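PDB 3HSI: phosphatidylserine synthase from Haemophilus influenzae, which belongs to the phospholipase D superfamily and carries two PLD-type regions in one chain. Local coordinates for residues K51-T56 / P81-K86; E44-A49 / F146-T151; D307-D312 / L355-D360; N311-P316 / G325-L330. One frame throughout, in Å; residues are numbered along the deposited sequence.

Contact 1 of 4, residues K51-T56 / P81-K86; sequences KRIYVT and PHLDVK
A beta-alpha-beta unit of the N-terminal PLD-type half is closed here: strand 52-56 and strand 84-90, joined through helix 64-79, lie side by side in parallel, their short axes 4.6 Å apart. Four backbone bonds make the ladder. Asp84 N gives to Lys51 O, Ile53 N to Asp84 O (2.9 Å, in the carbonyl plane), Lys86 N to Ile53 O, nearly along the C=O axis, and Val55 N to Lys86 O. This is the crossover architecture on which the PLD fold is built, and its sheet has a different chemistry on each face. On the face of Arg52, Asp84, Tyr54 and Lys86, the Tyr54 hydroxyl gives a short 2.6 Å bond to Asp84 OD2, met from above the carboxylate plane, with ring and carboxylate 86° apart. Lys86 runs alongside the tyrosine, its CB 4.2 Å from the ring centroid in a CH-pi contact. Bends at chi2 and chi4 bring Lys86 NZ to the syn lone pair of Asp84 OD1 at 2.8 Å, a salt bridge; the bond from Lys86 NZ to Tyr54 OH is weak. Asn192 of helix 181-195 also bonds that hydroxyl. Arg52 leads away, NE bonding Asp149 O and NH2 salt-bridging Asp185. On the other face Ile53 CD1 touches Leu83 CD2 at 3.9 Å, crossing obliquely, while Val76 and Ile73 of helix 64-79 pack on Leu83 and Val85.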
# COMPACT_ATOMS: atom_id res chain seq x y z
N LYS C 51 -28.99 -24.45 -15.03
CA LYS C 51 -27.63 -24.95 -15.20
C LYS C 51 -26.64 -24.42 -14.19
O LYS C 51 -25.88 -25.17 -13.59
CB LYS C 51 -27.16 -24.65 -16.63
CG LYS C 51 -27.98 -25.44 -17.69
CD LYS C 51 -28.14 -24.66 -18.99
CE LYS C 51 -28.61 -25.60 -20.12
NZ LYS C 51 -28.19 -25.10 -21.48
N ARG C 52 -26.63 -23.11 -13.96
CA ARG C 52 -25.60 -22.52 -13.10
C ARG C 52 -26.01 -21.20 -12.48
O ARG C 52 -26.88 -20.48 -13.03
CB ARG C 52 -24.31 -22.30 -13.89
CG ARG C 52 -24.46 -21.17 -14.95
CD ARG C 52 -23.38 -21.25 -16.00
NE ARG C 52 -23.68 -20.31 -17.07
CZ ARG C 52 -22.94 -20.12 -18.16
NH1 ARG C 52 -21.80 -20.81 -18.34
NH2 ARG C 52 -23.33 -19.24 -19.05
N ILE C 53 -25.37 -20.90 -11.35
CA ILE C 53 -25.50 -19.65 -10.65
C ILE C 53 -24.13 -19.28 -10.10
O ILE C 53 -23.63 -19.95 -9.18
CB ILE C 53 -26.53 -19.70 -9.50
CG1 ILE C 53 -27.96 -19.93 -10.05
CG2 ILE C 53 -26.47 -18.41 -8.65
CD1 ILE C 53 -29.02 -20.30 -8.99
N TYR C 54 -23.54 -18.26 -10.69
CA TYR C 54 -22.28 -17.67 -10.23
C TYR C 54 -22.53 -16.26 -9.74
O TYR C 54 -23.27 -15.48 -10.38
CB TYR C 54 -21.23 -17.64 -11.36
CG TYR C 54 -20.59 -19.00 -11.69
CD1 TYR C 54 -19.22 -19.23 -11.47
CD2 TYR C 54 -21.36 -20.05 -12.20
CE1 TYR C 54 -18.63 -20.47 -11.76
CE2 TYR C 54 -20.79 -21.30 -12.49
CZ TYR C 54 -19.42 -21.50 -12.27
OH TYR C 54 -18.86 -22.71 -12.57
N VAL C 55 -21.92 -15.95 -8.61
CA VAL C 55 -22.03 -14.67 -7.94
C VAL C 55 -20.63 -14.32 -7.45
O VAL C 55 -19.97 -15.17 -6.84
CB VAL C 55 -22.97 -14.78 -6.73
CG1 VAL C 55 -22.85 -13.56 -5.83
CG2 VAL C 55 -24.43 -14.96 -7.17
N THR C 56 -20.15 -13.12 -7.79
CA THR C 56 -18.98 -12.50 -7.16
C THR C 56 -19.54 -11.23 -6.55
O THR C 56 -20.19 -10.47 -7.23
CB THR C 56 -17.81 -12.07 -8.16
OG1 THR C 56 -18.36 -11.23 -9.20
CG2 THR C 56 -17.14 -13.24 -8.79
N PRO C 81 -30.27 -31.12 -8.33
CA PRO C 81 -29.00 -31.50 -7.67
C PRO C 81 -27.72 -31.22 -8.46
O PRO C 81 -26.66 -31.06 -7.85
CB PRO C 81 -29.14 -33.00 -7.40
CG PRO C 81 -30.46 -33.43 -7.95
CD PRO C 81 -31.26 -32.22 -8.33
N HIS C 82 -27.80 -31.15 -9.79
CA HIS C 82 -26.62 -30.85 -10.62
C HIS C 82 -26.40 -29.37 -10.93
O HIS C 82 -25.49 -29.02 -11.68
CB HIS C 82 -26.63 -31.65 -11.93
CG HIS C 82 -26.93 -33.10 -11.74
ND1 HIS C 82 -26.29 -33.88 -10.79
CD2 HIS C 82 -27.80 -33.92 -12.38
CE1 HIS C 82 -26.77 -35.10 -10.83
NE2 HIS C 82 -27.69 -35.16 -11.79
N LEU C 83 -27.22 -28.49 -10.35
CA LEU C 83 -27.01 -27.07 -10.52
C LEU C 83 -25.60 -26.69 -10.05
O LEU C 83 -25.20 -26.97 -8.93
CB LEU C 83 -28.08 -26.28 -9.76
CG LEU C 83 -28.24 -24.77 -10.06
CD1 LEU C 83 -28.89 -24.50 -11.41
CD2 LEU C 83 -29.09 -24.18 -8.96
N ASP C 84 -24.85 -26.06 -10.93
CA ASP C 84 -23.50 -25.61 -10.59
C ASP C 84 -23.64 -24.24 -9.91
O ASP C 84 -23.86 -23.25 -10.59
CB ASP C 84 -22.68 -25.53 -11.89
CG ASP C 84 -21.26 -25.04 -11.68
OD1 ASP C 84 -20.76 -25.04 -10.53
OD2 ASP C 84 -20.65 -24.63 -12.70
N VAL C 85 -23.57 -24.19 -8.57
CA VAL C 85 -23.67 -22.91 -7.81
C VAL C 85 -22.32 -22.54 -7.18
O VAL C 85 -21.78 -23.32 -6.40
CB VAL C 85 -24.75 -22.94 -6.67
CG1 VAL C 85 -24.89 -21.55 -6.01
CG2 VAL C 85 -26.07 -23.38 -7.18
N LYS C 86 -21.81 -21.35 -7.49
CA LYS C 86 -20.55 -20.86 -6.89
C LYS C 86 -20.74 -19.43 -6.49
O LYS C 86 -21.19 -18.63 -7.29
CB LYS C 86 -19.36 -20.99 -7.86
CG LYS C 86 -19.17 -22.43 -8.35
CD LYS C 86 -17.75 -22.94 -8.21
CE LYS C 86 -17.68 -24.43 -8.50
NZ LYS C 86 -18.00 -24.71 -9.94

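Contact 2 of 4, residues E44-A49 / F146-T151; sequences ELIRNA and FVFDDT
The last turn of helix 35-48 approaches strand 146-148 where the chain after the strand reverses through a type II' beta turn, Phe148 to Thr151, closed by reciprocal backbone bonds between those two residues; the nearest CA atoms, of Ala49 and Phe148, are 5.9 Å apart. The turn joins antiparallel strands 146-148 and 151-155 as a beta hairpin within the PLD active-site motif region. Phe148 carries most of the packing. With CG anti to its carbonyl carbon (chi1 -52°) and the ring turned by chi2 of 89°, it offers one face to Leu45, whose CB stands 3.7 Å from the ring centroid, displaced toward the rim, in a CH-pi contact. The two side chains cross at about a right angle, and Leu45 CD1 lies 3.5 Å from Phe148 CD1. Ile46 CG1 comes obliquely to Phe148 CE2, likewise at 3.5 Å, while Ile46 also packs on helix 64-79. Leu45 CD2 meets Thr151 CG2 more loosely, at 4.2 Å. Beyond the ring the contact turns polar. Asp149 sets its carboxylate against Ala49, OD2 lying 3.7 Å from Ala49 CA, and its two oxygens accept from the backbone N atoms of Lys50 and Lys51. A water donates to Asp149 OD2 at 2.9 Å and, weakly, to Asn48 O. Helix and strand meet mainly through apolar side chains, whereas the turn's carboxylate grips the chain just beyond the helix; the two backbone N-H donors would be expected to favour its ionised form.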
# COMPACT_ATOMS: atom_id res chain seq x y z
N GLU C 44 -36.26 -13.91 -9.09
CA GLU C 44 -36.83 -14.48 -10.31
C GLU C 44 -35.78 -15.28 -11.12
O GLU C 44 -36.07 -16.37 -11.69
CB GLU C 44 -37.35 -13.32 -11.15
CG GLU C 44 -38.30 -13.72 -12.23
CD GLU C 44 -38.94 -12.52 -12.91
OE1 GLU C 44 -38.76 -11.37 -12.43
OE2 GLU C 44 -39.64 -12.72 -13.93
N LEU C 45 -34.57 -14.74 -11.16
CA LEU C 45 -33.47 -15.37 -11.88
C LEU C 45 -33.00 -16.66 -11.18
O LEU C 45 -32.70 -17.66 -11.87
CB LEU C 45 -32.30 -14.38 -12.07
CG LEU C 45 -32.59 -13.35 -13.16
CD1 LEU C 45 -31.43 -12.38 -13.24
CD2 LEU C 45 -32.91 -14.02 -14.54
N ILE C 46 -32.97 -16.65 -9.84
CA ILE C 46 -32.58 -17.84 -9.08
C ILE C 46 -33.62 -18.95 -9.30
O ILE C 46 -33.24 -20.09 -9.60
CB ILE C 46 -32.41 -17.55 -7.57
CG1 ILE C 46 -31.13 -16.72 -7.32
CG2 ILE C 46 -32.33 -18.85 -6.75
CD1 ILE C 46 -31.09 -16.09 -5.92
N ARG C 47 -34.90 -18.60 -9.20
CA ARG C 47 -36.00 -19.59 -9.35
C ARG C 47 -36.04 -20.24 -10.70
O ARG C 47 -36.52 -21.36 -10.84
CB ARG C 47 -37.36 -18.97 -9.08
CG ARG C 47 -37.58 -18.61 -7.63
CD ARG C 47 -38.83 -17.80 -7.37
NE ARG C 47 -39.01 -17.67 -5.93
CZ ARG C 47 -39.97 -16.96 -5.34
NH1 ARG C 47 -40.85 -16.27 -6.05
NH2 ARG C 47 -40.04 -16.92 -4.01
N ASN C 48 -35.57 -19.54 -11.72
CA ASN C 48 -35.64 -20.08 -13.07
C ASN C 48 -34.39 -20.76 -13.56
O ASN C 48 -34.42 -21.40 -14.61
CB ASN C 48 -36.15 -19.02 -14.03
CG ASN C 48 -37.58 -18.69 -13.76
OD1 ASN C 48 -38.47 -19.52 -14.02
ND2 ASN C 48 -37.82 -17.53 -13.17
N ALA C 49 -33.30 -20.64 -12.80
CA ALA C 49 -32.01 -21.20 -13.19
C ALA C 49 -32.07 -22.72 -13.30
O ALA C 49 -32.64 -23.40 -12.45
CB ALA C 49 -30.95 -20.79 -12.19
N PHE C 146 -23.42 -11.36 -11.46
CA PHE C 146 -24.13 -12.56 -11.14
C PHE C 146 -24.49 -13.18 -12.48
O PHE C 146 -24.98 -12.51 -13.37
CB PHE C 146 -25.46 -12.26 -10.44
CG PHE C 146 -25.35 -11.43 -9.19
CD1 PHE C 146 -24.13 -11.26 -8.54
CD2 PHE C 146 -26.48 -10.86 -8.65
CE1 PHE C 146 -24.04 -10.50 -7.37
CE2 PHE C 146 -26.42 -10.11 -7.48
CZ PHE C 146 -25.18 -9.94 -6.83
N VAL C 147 -24.25 -14.48 -12.63
CA VAL C 147 -24.61 -15.14 -13.84
C VAL C 147 -25.60 -16.23 -13.47
O VAL C 147 -25.31 -17.06 -12.62
CB VAL C 147 -23.38 -15.74 -14.55
CG1 VAL C 147 -23.79 -16.58 -15.80
CG2 VAL C 147 -22.35 -14.63 -14.90
N PHE C 148 -26.77 -16.19 -14.11
CA PHE C 148 -27.78 -17.23 -13.95
C PHE C 148 -27.97 -17.80 -15.32
O PHE C 148 -28.51 -17.13 -16.20
CB PHE C 148 -29.11 -16.65 -13.44
CG PHE C 148 -28.96 -15.80 -12.20
CD1 PHE C 148 -28.72 -14.44 -12.31
CD2 PHE C 148 -29.08 -16.36 -10.94
CE1 PHE C 148 -28.59 -13.66 -11.18
CE2 PHE C 148 -28.97 -15.58 -9.80
CZ PHE C 148 -28.71 -14.24 -9.91
N ASP C 149 -27.53 -19.04 -15.51
CA ASP C 149 -27.54 -19.65 -16.82
C ASP C 149 -26.86 -18.72 -17.81
O ASP C 149 -25.65 -18.51 -17.65
CB ASP C 149 -28.96 -20.09 -17.21
CG ASP C 149 -29.46 -21.23 -16.34
OD1 ASP C 149 -28.70 -21.66 -15.45
OD2 ASP C 149 -30.61 -21.68 -16.53
N ASP C 150 -27.62 -18.16 -18.76
CA ASP C 150 -27.11 -17.26 -19.80
C ASP C 150 -27.46 -15.76 -19.56
O ASP C 150 -27.37 -14.94 -20.49
CB ASP C 150 -27.64 -17.68 -21.17
CG ASP C 150 -27.02 -18.97 -21.70
OD1 ASP C 150 -25.88 -19.34 -21.30
OD2 ASP C 150 -27.68 -19.63 -22.55
N THR C 151 -27.83 -15.41 -18.32
CA THR C 151 -28.17 -14.03 -17.99
C THR C 151 -27.17 -13.39 -17.00
O THR C 151 -26.87 -13.97 -15.95
CB THR C 151 -29.64 -13.95 -17.47
OG1 THR C 151 -30.48 -14.52 -18.48
CG2 THR C 151 -30.11 -12.54 -17.23
O HOH W 1 -32.66 -19.73 -16.98

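Contact 3 of 4, residues D307-D312 / L355-D360; sequences DKVAND and LWRDGD
Backbone pairing continues just past strand 300-306, where Asp307 N gives a 2.8 Å bond to Trp356 O of parallel strand 351-356, in the carbonyl plane and with an N-H...O angle of 161°. Around this bond the packing is tight. Ala310 CB, carried on a short 3-10 segment, meets the six-membered part of the Trp356 indole at its edge and in its plane, 3.7 Å from CE3. Trp356 reaches it with CG anti to the backbone N, and its rings also meet those of Tyr363 and Tyr172. Asp307 fixes the turn: OD2 accepts from Val309 N at 3.3 Å through its anti lone pair, nearly straight at 173°, and Asp307 O takes the N-H of Ala310. The solvent side is looser. Arg357 stretches out fully extended along the outside of the turn, and Val309 CG2 sits over one face of its guanidinium, 3.8 Å from NH2. The carboxylate and guanidinium planes are 50° apart, and Asp307 OD1 lies 4.2 Å from Arg357 NH1, too far for a salt bridge although the opposite charges may still attract. Val309 CG1 touches Gly359 O at 3.8 Å, at the exposed margin. An Asx turn leading into a 3-10 segment thus follows strand 300-306, at the C-terminal ends of two neighbouring parallel strands in the sheet of the second PLD-type region.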
# COMPACT_ATOMS: atom_id res chain seq x y z
N ASP C 307 -24.78 13.48 -0.92
CA ASP C 307 -24.69 14.35 0.26
C ASP C 307 -24.04 13.58 1.40
O ASP C 307 -24.25 12.38 1.53
CB ASP C 307 -26.11 14.75 0.69
CG ASP C 307 -26.14 16.00 1.58
OD1 ASP C 307 -26.69 17.03 1.13
OD2 ASP C 307 -25.66 15.94 2.73
N LYS C 308 -23.26 14.29 2.23
CA LYS C 308 -22.78 13.83 3.55
C LYS C 308 -23.69 12.81 4.22
O LYS C 308 -23.25 11.77 4.70
CB LYS C 308 -22.79 15.03 4.51
CG LYS C 308 -21.60 15.88 4.52
CD LYS C 308 -21.44 16.61 5.88
CE LYS C 308 -22.58 17.52 6.33
NZ LYS C 308 -22.84 18.75 5.50
N VAL C 309 -24.96 13.14 4.29
CA VAL C 309 -25.94 12.36 5.01
C VAL C 309 -26.30 11.07 4.26
O VAL C 309 -26.83 10.15 4.87
CB VAL C 309 -27.20 13.22 5.24
CG1 VAL C 309 -28.35 12.38 5.79
CG2 VAL C 309 -26.86 14.39 6.19
N ALA C 310 -25.98 10.99 2.97
CA ALA C 310 -26.19 9.74 2.20
C ALA C 310 -24.97 8.78 2.17
O ALA C 310 -24.95 7.78 1.47
CB ALA C 310 -26.63 10.09 0.80
N ASN C 311 -23.93 9.12 2.93
CA ASN C 311 -22.76 8.26 3.12
C ASN C 311 -23.07 7.32 4.28
O ASN C 311 -23.65 7.74 5.28
CB ASN C 311 -21.58 9.16 3.48
CG ASN C 311 -20.27 8.40 3.57
OD1 ASN C 311 -20.02 7.65 4.54
ND2 ASN C 311 -19.42 8.60 2.59
N ASP C 312 -22.70 6.05 4.20
CA ASP C 312 -23.03 5.14 5.32
C ASP C 312 -22.17 5.26 6.62
O ASP C 312 -22.46 4.59 7.63
CB ASP C 312 -23.15 3.69 4.87
CG ASP C 312 -21.88 3.17 4.24
OD1 ASP C 312 -21.42 3.78 3.23
OD2 ASP C 312 -21.34 2.15 4.74
N LEU C 355 -25.84 16.76 -5.89
CA LEU C 355 -25.80 16.05 -4.62
C LEU C 355 -27.09 15.25 -4.42
O LEU C 355 -28.20 15.81 -4.47
CB LEU C 355 -25.64 17.03 -3.47
CG LEU C 355 -24.31 17.79 -3.33
CD1 LEU C 355 -24.42 18.69 -2.12
CD2 LEU C 355 -23.15 16.85 -3.14
N TRP C 356 -26.91 13.95 -4.17
CA TRP C 356 -28.04 13.05 -3.97
C TRP C 356 -28.36 12.97 -2.49
O TRP C 356 -27.46 12.86 -1.65
CB TRP C 356 -27.71 11.64 -4.52
CG TRP C 356 -28.87 10.65 -4.54
CD1 TRP C 356 -29.69 10.36 -5.62
CD2 TRP C 356 -29.29 9.77 -3.47
NE1 TRP C 356 -30.60 9.37 -5.27
CE2 TRP C 356 -30.39 9.00 -3.96
CE3 TRP C 356 -28.90 9.60 -2.13
CZ2 TRP C 356 -31.07 8.05 -3.18
CZ3 TRP C 356 -29.56 8.67 -1.34
CH2 TRP C 356 -30.65 7.88 -1.88
N ARG C 357 -29.66 12.99 -2.19
CA ARG C 357 -30.12 12.88 -0.83
C ARG C 357 -31.60 12.44 -0.81
O ARG C 357 -32.39 12.98 -1.54
CB ARG C 357 -30.00 14.22 -0.14
CG ARG C 357 -30.31 14.14 1.35
CD ARG C 357 -30.14 15.47 2.03
NE ARG C 357 -30.39 15.25 3.44
CZ ARG C 357 -30.12 16.08 4.44
NH1 ARG C 357 -29.56 17.27 4.21
NH2 ARG C 357 -30.42 15.69 5.68
N ASP C 358 -31.93 11.47 0.02
CA ASP C 358 -33.30 10.97 0.17
C ASP C 358 -33.49 10.48 1.62
O ASP C 358 -33.31 9.29 1.92
CB ASP C 358 -33.56 9.84 -0.83
CG ASP C 358 -34.93 9.19 -0.64
OD1 ASP C 358 -35.85 9.87 -0.14
OD2 ASP C 358 -35.08 7.99 -0.98
N GLY C 359 -33.82 11.39 2.52
CA GLY C 359 -34.01 11.02 3.94
C GLY C 359 -32.70 10.48 4.51
O GLY C 359 -31.63 11.10 4.35
N ASP C 360 -32.78 9.31 5.13
CA ASP C 360 -31.59 8.65 5.65
C ASP C 360 -31.04 7.55 4.74
O ASP C 360 -30.18 6.78 5.16
CB ASP C 360 -31.90 8.06 7.04
CG ASP C 360 -32.73 8.99 7.87
OD1 ASP C 360 -32.23 10.10 8.20
OD2 ASP C 360 -33.90 8.61 8.17

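Contact 4 of 4, residues N311-P316 / G325-L330; sequences NDFYIP and GALPYL
The loop after strand 300-306 folds against the start of helix 327-341 in the C-terminal PLD-like region, and two overlapping turns shape it: a type I beta turn from Asn311 to Tyr314 and an Asx turn. In the latter Asn311, with CG anti to the backbone N (chi1 -174°), turns OD1 to accept from Phe313 N at 2.8 Å, in the carbonyl plane, while its CB and CG lie across the Pro328 ring. Phe313 takes the other common position, CG anti to the carbonyl carbon (chi1 -68°). Its ring runs alongside Leu327, whose CD1 sits over the ring centre, 4.1 Å from the centroid, as a CH-pi contact. Pro328 packs against Asn311, Phe313 and Tyr314: CG lies 3.6 Å from Tyr314 N, and CD 4.0 Å from Phe313 CB. Tyr314, with CG anti to the backbone N (chi1 -178°), brings CE2 to 3.6 Å from Tyr329 OH, the two side chains crossing obliquely. The Tyr329 ring also meets Tyr434 edge-to-face and packs on helix 436-447. Gly325 CA approaches Phe313 O at 3.2 Å in a CA-H...O contact, and Ile315 CD1 packs near the same CA, occupying the place a CB would need. Two waters bridge the segments; one donates to Ile315 O and bonds the Tyr329 hydroxyl, and the other accepts from Ile315 N and donates to Gly325 O at 2.6 Å.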
# COMPACT_ATOMS: atom_id res chain seq x y z
N ASN C 311 -23.93 9.12 2.93
CA ASN C 311 -22.76 8.26 3.12
C ASN C 311 -23.07 7.32 4.28
O ASN C 311 -23.65 7.74 5.28
CB ASN C 311 -21.58 9.16 3.48
CG ASN C 311 -20.27 8.40 3.57
OD1 ASN C 311 -20.02 7.65 4.54
ND2 ASN C 311 -19.42 8.60 2.59
N ASP C 312 -22.70 6.05 4.20
CA ASP C 312 -23.03 5.14 5.32
C ASP C 312 -22.17 5.26 6.62
O ASP C 312 -22.46 4.59 7.63
CB ASP C 312 -23.15 3.69 4.87
CG ASP C 312 -21.88 3.17 4.24
OD1 ASP C 312 -21.42 3.78 3.23
OD2 ASP C 312 -21.34 2.15 4.74
N PHE C 313 -21.13 6.10 6.60
CA PHE C 313 -20.36 6.40 7.82
C PHE C 313 -20.90 7.61 8.54
O PHE C 313 -20.44 7.92 9.64
CB PHE C 313 -18.89 6.65 7.50
CG PHE C 313 -18.17 5.43 7.04
CD1 PHE C 313 -17.70 4.50 7.96
CD2 PHE C 313 -17.95 5.20 5.68
CE1 PHE C 313 -17.02 3.37 7.54
CE2 PHE C 313 -17.27 4.06 5.25
CZ PHE C 313 -16.81 3.15 6.19
N TYR C 314 -21.86 8.30 7.92
CA TYR C 314 -22.49 9.46 8.54
C TYR C 314 -23.14 9.05 9.86
O TYR C 314 -23.79 8.02 9.93
CB TYR C 314 -23.50 10.13 7.58
CG TYR C 314 -24.14 11.37 8.19
CD1 TYR C 314 -25.44 11.33 8.71
CD2 TYR C 314 -23.43 12.57 8.29
CE1 TYR C 314 -26.03 12.47 9.29
CE2 TYR C 314 -24.03 13.72 8.87
CZ TYR C 314 -25.33 13.64 9.36
OH TYR C 314 -25.93 14.76 9.94
N ILE C 315 -22.93 9.83 10.92
CA ILE C 315 -23.64 9.63 12.17
C ILE C 315 -24.41 10.90 12.50
O ILE C 315 -23.81 11.95 12.68
CB ILE C 315 -22.71 9.35 13.39
CG1 ILE C 315 -21.71 8.24 13.11
CG2 ILE C 315 -23.54 8.98 14.63
CD1 ILE C 315 -20.51 8.31 14.03
N PRO C 316 -25.75 10.80 12.61
CA PRO C 316 -26.54 11.96 13.01
C PRO C 316 -25.92 12.62 14.23
O PRO C 316 -25.54 11.92 15.16
CB PRO C 316 -27.90 11.35 13.37
CG PRO C 316 -27.97 10.08 12.56
CD PRO C 316 -26.57 9.58 12.46
N GLY C 325 -17.08 8.62 11.50
CA GLY C 325 -18.16 9.53 11.18
C GLY C 325 -17.63 10.85 10.69
O GLY C 325 -18.40 11.73 10.34
N ALA C 326 -16.30 11.01 10.68
CA ALA C 326 -15.71 12.19 10.10
C ALA C 326 -15.49 12.02 8.59
O ALA C 326 -15.33 13.00 7.87
CB ALA C 326 -14.40 12.53 10.81
N LEU C 327 -15.51 10.78 8.11
CA LEU C 327 -15.22 10.53 6.70
C LEU C 327 -16.11 11.28 5.73
O LEU C 327 -15.58 11.92 4.82
CB LEU C 327 -15.18 9.03 6.34
CG LEU C 327 -14.07 8.15 6.94
CD1 LEU C 327 -14.20 6.71 6.46
CD2 LEU C 327 -12.68 8.68 6.65
N PRO C 328 -17.45 11.22 5.90
CA PRO C 328 -18.30 12.01 4.94
C PRO C 328 -17.98 13.53 4.89
O PRO C 328 -18.19 14.21 3.87
CB PRO C 328 -19.74 11.78 5.44
CG PRO C 328 -19.67 10.78 6.56
CD PRO C 328 -18.24 10.58 6.97
N TYR C 329 -17.45 14.06 5.99
CA TYR C 329 -17.07 15.46 6.08
C TYR C 329 -15.77 15.76 5.39
O TYR C 329 -15.59 16.84 4.80
CB TYR C 329 -16.95 15.88 7.53
CG TYR C 329 -18.26 15.92 8.29
CD1 TYR C 329 -18.98 17.10 8.41
CD2 TYR C 329 -18.78 14.77 8.90
CE1 TYR C 329 -20.17 17.17 9.14
CE2 TYR C 329 -19.99 14.82 9.61
CZ TYR C 329 -20.66 16.03 9.73
OH TYR C 329 -21.85 16.10 10.41
N LEU C 330 -14.82 14.82 5.54
CA LEU C 330 -13.61 14.86 4.75
C LEU C 330 -13.91 14.93 3.24
O LEU C 330 -13.36 15.78 2.53
CB LEU C 330 -12.69 13.68 5.09
CG LEU C 330 -11.35 13.61 4.32
CD1 LEU C 330 -10.49 14.88 4.48
CD2 LEU C 330 -10.54 12.38 4.73
O HOH W 2 -22.16 13.88 12.31
O HOH W 3 -20.90 11.68 11.04

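How the contacts relate
Contacts 1 and 2 share one sheet of the N-terminal half: strand 52-56 lies between strands 84-90 and 146-148, and Tyr54 O to Val147 N and Arg52 NE to Asp149 O probably bond them together. Contacts 3 and 4 start from the same loop, sharing Asn311 and Asp312. The two pairs stay about 17 Å apart at their nearest atoms. All four are partly buried: Ile53, Val85 and Phe148 are core, Arg357 and Phe313 exposed rims. Contact 1 combines a backbone ladder with the Tyr54-Asp84-Lys86 polar cluster, and contact 3 has one backbone bond; contact 2 joins apolar packing to the Asp149 carboxylate and a bridging water, contact 4 packing to two waters.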